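Local coordinates for protein helix-turn-helix transcriptional regulator (Pseudomonas aeruginosa, PDB 5XHX) that probably binds DNA to regulate transcription as a LuxR-type, autoinducer-related regulator, the present chain being its N-terminal ligand-binding domain without the DNA-binding part, at residues I49-S53 / F87-R92; V124-V129 / L145-F151; Y131-L135 / V166-K171. All coordinates share one frame; numbering follows the deposited sequence.

Interaction 1: I49-S53 / F87-R92; sequences IFSDS and FYQVSR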
loop_
_atom_site.group_PDB
_atom_site.type_symbol
_atom_site.label_atom_id
_atom_site.label_comp_id
_atom_site.label_asym_id
_atom_site.label_seq_id
_atom_site.Cartn_x
_atom_site.Cartn_y
_atom_site.Cartn_z
ATOM N N ILE A 49 -19.903 1.676 -0.445
ATOM C CA ILE A 49 -20.046 0.907 -1.673
ATOM C C ILE A 49 -21.463 1.095 -2.194
ATOM O O ILE A 49 -22.435 0.764 -1.502
ATOM C CB ILE A 49 -19.719 -0.578 -1.456
ATOM C CG1 ILE A 49 -18.266 -0.724 -0.959
ATOM C CG2 ILE A 49 -19.961 -1.365 -2.737
ATOM C CD1 ILE A 49 -17.901 -2.170 -0.516
ATOM N N PHE A 50 -21.575 1.668 -3.392
ATOM C CA PHE A 50 -22.833 1.748 -4.112
ATOM C C PHE A 50 -23.043 0.466 -4.919
ATOM O O PHE A 50 -22.085 -0.206 -5.324
ATOM C CB PHE A 50 -22.841 2.948 -5.065
ATOM C CG PHE A 50 -22.863 4.293 -4.386
ATOM C CD1 PHE A 50 -23.749 4.564 -3.357
ATOM C CD2 PHE A 50 -22.002 5.304 -4.808
ATOM C CE1 PHE A 50 -23.784 5.831 -2.758
ATOM C CE2 PHE A 50 -22.022 6.567 -4.215
ATOM C CZ PHE A 50 -22.917 6.844 -3.198
ATOM N N SER A 51 -24.307 0.144 -5.169
ATOM C CA SER A 51 -24.668 -1.044 -5.932
ATOM C C SER A 51 -26.110 -0.885 -6.393
ATOM O O SER A 51 -26.684 0.207 -6.324
ATOM C CB SER A 51 -24.483 -2.312 -5.095
ATOM O OG SER A 51 -25.515 -2.426 -4.122
ATOM N N ASP A 52 -26.705 -1.985 -6.855
ATOM C CA ASP A 52 -28.126 -1.977 -7.185
ATOM C C ASP A 52 -29.014 -2.175 -5.960
ATOM O O ASP A 52 -30.238 -2.160 -6.101
ATOM C CB ASP A 52 -28.441 -3.039 -8.244
ATOM C CG ASP A 52 -27.877 -2.692 -9.611
ATOM O OD1 ASP A 52 -27.541 -1.508 -9.861
ATOM O OD2 ASP A 52 -27.765 -3.610 -10.445
ATOM N N SER A 53 -28.436 -2.355 -4.769
ATOM C CA SER A 53 -29.223 -2.296 -3.540
ATOM C C SER A 53 -28.777 -1.135 -2.648
ATOM O O SER A 53 -28.154 -0.184 -3.131
ATOM C CB SER A 53 -29.152 -3.635 -2.793
ATOM O OG SER A 53 -27.813 -4.012 -2.511
ATOM N N PHE A 87 -23.710 11.559 -6.631
ATOM C CA PHE A 87 -22.561 10.661 -6.672
ATOM C C PHE A 87 -22.980 9.198 -6.775
ATOM O O PHE A 87 -22.225 8.382 -7.324
ATOM C CB PHE A 87 -21.674 10.897 -5.451
ATOM C CG PHE A 87 -20.877 12.170 -5.552
ATOM C CD1 PHE A 87 -19.690 12.190 -6.276
ATOM C CD2 PHE A 87 -21.332 13.353 -4.976
ATOM C CE1 PHE A 87 -18.946 13.367 -6.391
ATOM C CE2 PHE A 87 -20.590 14.548 -5.105
ATOM C CZ PHE A 87 -19.400 14.540 -5.809
ATOM N N TYR A 88 -24.170 8.841 -6.280
ATOM C CA TYR A 88 -24.677 7.498 -6.560
ATOM C C TYR A 88 -25.025 7.356 -8.034
ATOM O O TYR A 88 -24.690 6.354 -8.668
ATOM C CB TYR A 88 -25.900 7.171 -5.709
ATOM C CG TYR A 88 -26.685 6.011 -6.303
ATOM C CD1 TYR A 88 -26.199 4.705 -6.212
ATOM C CD2 TYR A 88 -27.867 6.222 -6.994
ATOM C CE1 TYR A 88 -26.893 3.635 -6.754
ATOM C CE2 TYR A 88 -28.586 5.138 -7.554
ATOM C CZ TYR A 88 -28.079 3.852 -7.425
ATOM O OH TYR A 88 -28.730 2.767 -7.954
ATOM N N GLN A 89 -25.702 8.355 -8.597
ATOM C CA GLN A 89 -26.136 8.254 -9.984
ATOM C C GLN A 89 -24.944 8.158 -10.940
ATOM O O GLN A 89 -24.987 7.406 -11.922
ATOM C CB GLN A 89 -27.032 9.449 -10.335
ATOM C CG GLN A 89 -28.417 9.432 -9.629
ATOM C CD GLN A 89 -29.336 8.255 -10.048
ATOM O OE1 GLN A 89 -29.134 7.620 -11.093
ATOM N NE2 GLN A 89 -30.369 7.980 -9.231
ATOM N N VAL A 90 -23.869 8.905 -10.667
ATOM C CA VAL A 90 -22.688 8.825 -11.527
ATOM C C VAL A 90 -22.035 7.443 -11.422
ATOM O O VAL A 90 -21.445 6.949 -12.397
ATOM C CB VAL A 90 -21.711 9.980 -11.196
ATOM C CG1 VAL A 90 -20.757 9.583 -10.076
ATOM C CG2 VAL A 90 -20.936 10.444 -12.439
ATOM N N SER A 91 -22.158 6.773 -10.272
ATOM C CA SER A 91 -21.635 5.416 -10.173
ATOM C C SER A 91 -22.402 4.445 -11.070
ATOM O O SER A 91 -21.850 3.425 -11.484
ATOM C CB SER A 91 -21.666 4.933 -8.721
ATOM O OG SER A 91 -22.949 4.447 -8.339
ATOM N N ARG A 92 -23.665 4.735 -11.380
ATOM C CA ARG A 92 -24.423 3.871 -12.282
ATOM C C ARG A 92 -24.157 4.211 -13.739
ATOM O O ARG A 92 -24.202 3.323 -14.595
ATOM C CB ARG A 92 -25.930 3.986 -11.999
ATOM C CG ARG A 92 -26.343 3.677 -10.554
ATOM C CD ARG A 92 -25.979 2.248 -10.129
ATOM N NE ARG A 92 -24.625 2.153 -9.560
ATOM C CZ ARG A 92 -24.019 1.009 -9.251
ATOM N NH1 ARG A 92 -24.646 -0.154 -9.465
ATOM N NH2 ARG A 92 -22.785 1.019 -8.734
HETATM O O HOH W 1 -29.443 0.973 -5.677
#
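Two first torsions bring Phe50 and Tyr88 together: Phe50 carries CG opposite its carbonyl carbon (chi1 -69°), laying the ring against helix 86-92, while Tyr88 swings CG opposite the backbone nitrogen (chi1 161°) and brings its ring edge to Phe50. The result is a T-shaped pair in which the edge of Tyr88 meets the face of Phe50, the planes 75° apart and the ring centroids of Phe50 and Tyr88 5.5 Å from each other. Tyr88 also makes a CH-pi contact, its CA lying 3.8 Å from the centroid of the Phe50 ring, over the face.

Beyond the rings the contact turns polar. A water bridges the segments, donating to Ser51 O at 2.9 Å and lying 3.0 Å from Tyr88 OH. Ser91 OG donates to Tyr88 O over 2.6 Å, in the carbonyl plane, and accepts from Arg92 NE at 3.1 Å, so it helps to orient the guanidinium. The bent Arg92 chain then delivers NH1 to Asp52 OD1 at 3.2 Å, a salt bridge in which the acceptor lies near the guanidinium plane but is approached from above the carboxylate plane; the two planes are nearly perpendicular. Ser51 C sits over one guanidinium face. Glu138 ties the corner together, its carbonyl O bound to Arg92 NH1 and its carboxylate to Asp52 N.

An aromatic inner part with a polar, charged outer end thus docks helix 86-92 on the end of strand 44-50 and the turn that follows it, an arrangement belonging to the alpha-beta-alpha sandwich of LuxR-type ligand-binding domains.

Interaction 2: V124-V129 / L145-F151; sequences VVTDEV and LGSESRF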
loop_
_atom_site.group_PDB
_atom_site.type_symbol
_atom_site.label_atom_id
_atom_site.label_comp_id
_atom_site.label_asym_id
_atom_site.label_seq_id
_atom_site.Cartn_x
_atom_site.Cartn_y
_atom_site.Cartn_z
ATOM N N VAL A 124 -22.151 17.230 4.111
ATOM C CA VAL A 124 -21.241 17.653 3.051
ATOM C C VAL A 124 -21.039 19.166 3.066
ATOM O O VAL A 124 -19.907 19.657 2.967
ATOM C CB VAL A 124 -21.743 17.182 1.667
ATOM C CG1 VAL A 124 -20.740 17.544 0.590
ATOM C CG2 VAL A 124 -21.992 15.675 1.689
ATOM N N VAL A 125 -22.135 19.921 3.190
ATOM C CA VAL A 125 -22.181 21.359 3.451
ATOM C C VAL A 125 -22.011 22.158 2.163
ATOM O O VAL A 125 -22.957 22.818 1.725
ATOM C CB VAL A 125 -21.158 21.796 4.521
ATOM C CG1 VAL A 125 -21.342 23.280 4.850
ATOM C CG2 VAL A 125 -21.311 20.953 5.779
ATOM N N THR A 126 -20.826 22.124 1.537
ATOM C CA THR A 126 -20.646 22.993 0.373
ATOM C C THR A 126 -20.193 22.286 -0.904
ATOM O O THR A 126 -20.871 22.395 -1.931
ATOM C CB THR A 126 -19.658 24.124 0.695
ATOM O OG1 THR A 126 -20.209 24.964 1.718
ATOM C CG2 THR A 126 -19.395 24.963 -0.534
ATOM N N ASP A 127 -19.044 21.600 -0.879
ATOM C CA ASP A 127 -18.499 20.977 -2.082
ATOM C C ASP A 127 -18.115 19.538 -1.783
ATOM O O ASP A 127 -17.945 19.143 -0.629
ATOM C CB ASP A 127 -17.275 21.751 -2.621
ATOM C CG ASP A 127 -17.031 21.516 -4.113
ATOM O OD1 ASP A 127 -17.819 20.792 -4.782
ATOM O OD2 ASP A 127 -16.045 22.072 -4.626
ATOM N N GLU A 128 -17.967 18.750 -2.845
ATOM C CA GLU A 128 -17.670 17.338 -2.674
ATOM C C GLU A 128 -16.856 16.846 -3.859
ATOM O O GLU A 128 -17.100 17.257 -4.997
ATOM C CB GLU A 128 -18.958 16.503 -2.557
ATOM C CG GLU A 128 -18.745 15.122 -1.960
ATOM C CD GLU A 128 -20.039 14.305 -1.852
ATOM O OE1 GLU A 128 -19.960 13.056 -1.675
ATOM O OE2 GLU A 128 -21.127 14.911 -1.963
ATOM N N VAL A 129 -15.915 15.938 -3.589
ATOM C CA VAL A 129 -15.331 15.113 -4.639
ATOM C C VAL A 129 -15.426 13.674 -4.178
ATOM O O VAL A 129 -15.569 13.389 -2.994
ATOM C CB VAL A 129 -13.858 15.453 -4.967
ATOM C CG1 VAL A 129 -13.721 16.886 -5.405
ATOM C CG2 VAL A 129 -12.959 15.146 -3.749
ATOM N N LEU A 145 -15.065 12.985 -0.308
ATOM C CA LEU A 145 -14.384 14.003 0.481
ATOM C C LEU A 145 -15.204 15.275 0.355
ATOM O O LEU A 145 -15.388 15.787 -0.756
ATOM C CB LEU A 145 -12.951 14.240 -0.014
ATOM C CG LEU A 145 -12.040 13.023 -0.184
ATOM C CD1 LEU A 145 -10.735 13.452 -0.872
ATOM C CD2 LEU A 145 -11.748 12.361 1.142
ATOM N N GLY A 146 -15.715 15.768 1.477
ATOM C CA GLY A 146 -16.541 16.964 1.450
ATOM C C GLY A 146 -15.817 18.171 2.007
ATOM O O GLY A 146 -14.870 18.018 2.783
ATOM N N SER A 147 -16.237 19.375 1.611
ATOM C CA SER A 147 -15.668 20.612 2.128
ATOM C C SER A 147 -16.788 21.595 2.434
ATOM O O SER A 147 -17.785 21.656 1.708
ATOM C CB SER A 147 -14.700 21.255 1.133
ATOM O OG SER A 147 -14.019 22.372 1.697
ATOM N N GLU A 148 -16.607 22.371 3.506
ATOM C CA GLU A 148 -17.443 23.545 3.734
ATOM C C GLU A 148 -17.062 24.716 2.828
ATOM O O GLU A 148 -17.868 25.635 2.658
ATOM C CB GLU A 148 -17.386 23.945 5.216
ATOM C CG GLU A 148 -18.058 22.899 6.126
ATOM C CD GLU A 148 -17.719 23.038 7.607
ATOM O OE1 GLU A 148 -17.213 24.102 8.024
ATOM O OE2 GLU A 148 -17.958 22.066 8.359
ATOM N N SER A 149 -15.882 24.689 2.209
ATOM C CA SER A 149 -15.561 25.621 1.135
ATOM C C SER A 149 -15.559 24.873 -0.206
ATOM O O SER A 149 -16.131 23.781 -0.320
ATOM C CB SER A 149 -14.232 26.330 1.442
ATOM O OG SER A 149 -13.317 25.466 2.089
ATOM N N ARG A 150 -14.943 25.465 -1.223
ATOM C CA ARG A 150 -14.925 24.877 -2.556
ATOM C C ARG A 150 -13.569 24.246 -2.842
ATOM O O ARG A 150 -12.529 24.753 -2.412
ATOM C CB ARG A 150 -15.249 25.926 -3.622
ATOM C CG ARG A 150 -16.698 26.391 -3.585
ATOM C CD ARG A 150 -16.917 27.718 -4.300
ATOM N NE ARG A 150 -16.200 28.827 -3.664
ATOM C CZ ARG A 150 -16.404 29.264 -2.418
ATOM N NH1 ARG A 150 -17.334 28.712 -1.642
ATOM N NH2 ARG A 150 -15.676 30.272 -1.950
ATOM N N PHE A 151 -13.593 23.122 -3.549
ATOM C CA PHE A 151 -12.376 22.553 -4.111
ATOM C C PHE A 151 -12.096 23.266 -5.421
ATOM O O PHE A 151 -12.928 23.227 -6.332
ATOM C CB PHE A 151 -12.528 21.048 -4.349
ATOM C CG PHE A 151 -12.699 20.243 -3.092
ATOM C CD1 PHE A 151 -11.652 20.094 -2.194
ATOM C CD2 PHE A 151 -13.896 19.610 -2.823
ATOM C CE1 PHE A 151 -11.805 19.340 -1.052
ATOM C CE2 PHE A 151 -14.057 18.846 -1.680
ATOM C CZ PHE A 151 -13.010 18.706 -0.798
#
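Val129 overlaps two side chains at once: its CG2 rests 3.8 Å from Leu145 CB, and its other methyl, CG1, lies 3.8 Å from Phe151 CD2. Val129 and Leu145 form a hydrogen-bonded antiparallel pair, and Leu145 N reaches Val129 O over 2.8 Å in an almost straight bond (177°). Both side chains share a sheet face with Asp127 and Ser147, and Ile156 and Phe159 of helix 153-173 pack against the apolar part of that face.

At the other end the pairing of this beta hairpin ends in a classic beta bulge, Thr126 and Asp127 together facing Ser147. Ser147 O accepts Asp127 N at 2.9 Å and, weakly, Thr126 N. The bulge brings the Thr126 hydroxyl to the following turn, where OG1 donates to Glu148 O at 2.6 Å, approaching from well above the carbonyl plane. Val125 CG1 closes this edge by touching Glu148 CG at 3.5 Å. Within the turn, Ser147 OG accepts Ser149 N, an ST turn, and is itself hydrogen-bonded to Pro41 O.

Asp127 joins the strand to the chain that returns past it. With CG opposite the backbone nitrogen (chi1 -156°), the carboxylate extends to Phe151, whose N-H meets OD2 on its anti side at 2.9 Å; the carboxylate and the Phe151 ring are inclined to each other by 44°. The same OD2 is hydrogen-bonded to His101 NE2, and so ties the chain after the turn, at Phe151, to the neighbouring strand 98-101. Two N-H donors on one buried oxygen imply that Asp127 is probably stabilised in its ionised form.

Interaction 3: Y131-L135 / V166-K171; sequences YNVPL and VIALMK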
loop_
_atom_site.group_PDB
_atom_site.type_symbol
_atom_site.label_atom_id
_atom_site.label_comp_id
_atom_site.label_asym_id
_atom_site.label_seq_id
_atom_site.Cartn_x
_atom_site.Cartn_y
_atom_site.Cartn_z
ATOM N N TYR A 131 -13.625 9.692 -5.173
ATOM C CA TYR A 131 -12.961 8.650 -5.953
ATOM C C TYR A 131 -13.894 7.450 -6.081
ATOM O O TYR A 131 -14.368 6.934 -5.066
ATOM C CB TYR A 131 -11.661 8.202 -5.283
ATOM C CG TYR A 131 -10.520 9.214 -5.296
ATOM C CD1 TYR A 131 -9.629 9.286 -6.372
ATOM C CD2 TYR A 131 -10.322 10.066 -4.221
ATOM C CE1 TYR A 131 -8.561 10.198 -6.360
ATOM C CE2 TYR A 131 -9.273 10.962 -4.192
ATOM C CZ TYR A 131 -8.397 11.023 -5.259
ATOM O OH TYR A 131 -7.365 11.914 -5.213
ATOM N N ASN A 132 -14.135 6.999 -7.320
ATOM C CA ASN A 132 -15.013 5.863 -7.627
ATOM C C ASN A 132 -14.172 4.711 -8.145
ATOM O O ASN A 132 -13.492 4.862 -9.167
ATOM C CB ASN A 132 -16.042 6.200 -8.707
ATOM C CG ASN A 132 -17.177 7.021 -8.204
ATOM O OD1 ASN A 132 -17.025 7.784 -7.257
ATOM N ND2 ASN A 132 -18.352 6.848 -8.822
ATOM N N VAL A 133 -14.251 3.567 -7.486
ATOM C CA VAL A 133 -13.492 2.383 -7.864
ATOM C C VAL A 133 -14.467 1.242 -8.114
ATOM O O VAL A 133 -15.019 0.673 -7.167
ATOM C CB VAL A 133 -12.458 2.014 -6.789
ATOM C CG1 VAL A 133 -11.708 0.734 -7.179
ATOM C CG2 VAL A 133 -11.495 3.191 -6.596
ATOM N N PRO A 134 -14.721 0.895 -9.374
ATOM C CA PRO A 134 -15.555 -0.278 -9.672
ATOM C C PRO A 134 -14.967 -1.530 -9.034
ATOM O O PRO A 134 -13.759 -1.773 -9.100
ATOM C CB PRO A 134 -15.527 -0.355 -11.206
ATOM C CG PRO A 134 -15.241 1.046 -11.660
ATOM C CD PRO A 134 -14.368 1.660 -10.588
ATOM N N LEU A 135 -15.824 -2.299 -8.369
ATOM C CA LEU A 135 -15.403 -3.555 -7.759
ATOM C C LEU A 135 -15.769 -4.755 -8.601
ATOM O O LEU A 135 -15.049 -5.762 -8.591
ATOM C CB LEU A 135 -16.024 -3.727 -6.373
ATOM C CG LEU A 135 -15.531 -2.741 -5.332
ATOM C CD1 LEU A 135 -16.051 -3.108 -3.943
ATOM C CD2 LEU A 135 -14.005 -2.679 -5.373
ATOM N N VAL A 166 -4.079 6.328 -4.819
ATOM C CA VAL A 166 -5.307 6.358 -4.018
ATOM C C VAL A 166 -6.223 5.211 -4.422
ATOM O O VAL A 166 -6.693 4.446 -3.578
ATOM C CB VAL A 166 -6.020 7.715 -4.138
ATOM C CG1 VAL A 166 -7.431 7.644 -3.475
ATOM C CG2 VAL A 166 -5.178 8.797 -3.479
ATOM N N ILE A 167 -6.466 5.051 -5.722
ATOM C CA ILE A 167 -7.429 4.027 -6.118
ATOM C C ILE A 167 -6.827 2.627 -5.974
ATOM O O ILE A 167 -7.552 1.658 -5.735
ATOM C CB ILE A 167 -7.940 4.284 -7.549
ATOM C CG1 ILE A 167 -6.842 4.041 -8.561
ATOM C CG2 ILE A 167 -8.525 5.747 -7.694
ATOM C CD1 ILE A 167 -7.294 4.293 -10.003
ATOM N N ALA A 168 -5.506 2.490 -6.146
ATOM C CA ALA A 168 -4.863 1.201 -5.901
ATOM C C ALA A 168 -5.028 0.790 -4.448
ATOM O O ALA A 168 -5.364 -0.364 -4.143
ATOM C CB ALA A 168 -3.376 1.272 -6.274
ATOM N N LEU A 169 -4.792 1.730 -3.539
ATOM C CA LEU A 169 -4.968 1.481 -2.114
ATOM C C LEU A 169 -6.410 1.108 -1.790
ATOM O O LEU A 169 -6.665 0.171 -1.029
ATOM C CB LEU A 169 -4.583 2.739 -1.332
ATOM C CG LEU A 169 -3.425 2.837 -0.359
ATOM C CD1 LEU A 169 -3.674 4.072 0.502
ATOM C CD2 LEU A 169 -3.320 1.585 0.485
ATOM N N MET A 170 -7.366 1.896 -2.300
ATOM C CA MET A 170 -8.779 1.626 -2.025
ATOM C C MET A 170 -9.147 0.207 -2.423
ATOM O O MET A 170 -9.781 -0.521 -1.655
ATOM C CB MET A 170 -9.665 2.641 -2.760
ATOM C CG MET A 170 -9.512 4.065 -2.233
ATOM S SD MET A 170 -10.391 5.275 -3.230
ATOM C CE MET A 170 -12.052 4.533 -3.132
ATOM N N LYS A 171 -8.737 -0.204 -3.625
ATOM C CA LYS A 171 -9.041 -1.551 -4.101
ATOM C C LYS A 171 -8.449 -2.604 -3.167
ATOM O O LYS A 171 -9.115 -3.589 -2.825
ATOM C CB LYS A 171 -8.512 -1.719 -5.532
ATOM C CG LYS A 171 -8.805 -3.074 -6.182
ATOM C CD LYS A 171 -10.290 -3.427 -6.133
ATOM C CE LYS A 171 -10.667 -4.463 -7.192
ATOM N NZ LYS A 171 -10.913 -3.830 -8.532
#
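Val166 meets Tyr131 squarely, with CG1 opposite its backbone nitrogen (chi1 171°) and standing 3.7 Å from the centroid of the Tyr131 ring, only 4° off the normal. This CH-pi contact covers one face, while Tyr131 OH is held by a hydrogen bond to Phe159 O, two turns earlier in the same helix.

Ile167 comes next and bridges two strand residues, its CG2 lying 3.9 Å from Tyr131 CD1 and its CB 3.8 Å from Val133 CG2. Ala168 and Leu169 take no part here and pack on Gly17 and Leu20 of the second subunit. The helix returns to the sheet with Met170, whose SD touches Tyr131 CB at 3.8 Å and stands 5.3 Å from the centroid of the Tyr131 ring, obliquely, as a Met-aromatic contact, while its CE, turned by the bend at the end of the chain, reaches Val133 CG2. Lys171 finishes the row; its aliphatic part runs past Leu135 in the opposite direction, with CD 3.9 Å from Leu135 CD2.

No hydrogen bond crosses. The axes of 131-134 and 166-171 pass 9.0 Å apart at 51°, and apolar side chains fill the interval between helix and strand, the helix-on-sheet packing of an alpha-beta-alpha sandwich.

In the fold
The three contacts all reach one antiparallel sheet. Interactions 2 and 3 share strand 127-134: interaction 2 pairs its beginning with strand 140-147, and interaction 3 packs its end on helix 153-173, their centres about 20 Å apart on opposite sides of the chain's centre. Interaction 1 lies across the sheet from that helix. Its centre is about 14 Å from that of interaction 3, and Ser91 CA comes within 3.8 Å of ND2 of Asn132, whose CB points away from 166-171. It also meets interaction 2, about 19 Å off between centres, where the Phe87 ring packs against the Glu128 side chain. Helices thus flank both faces.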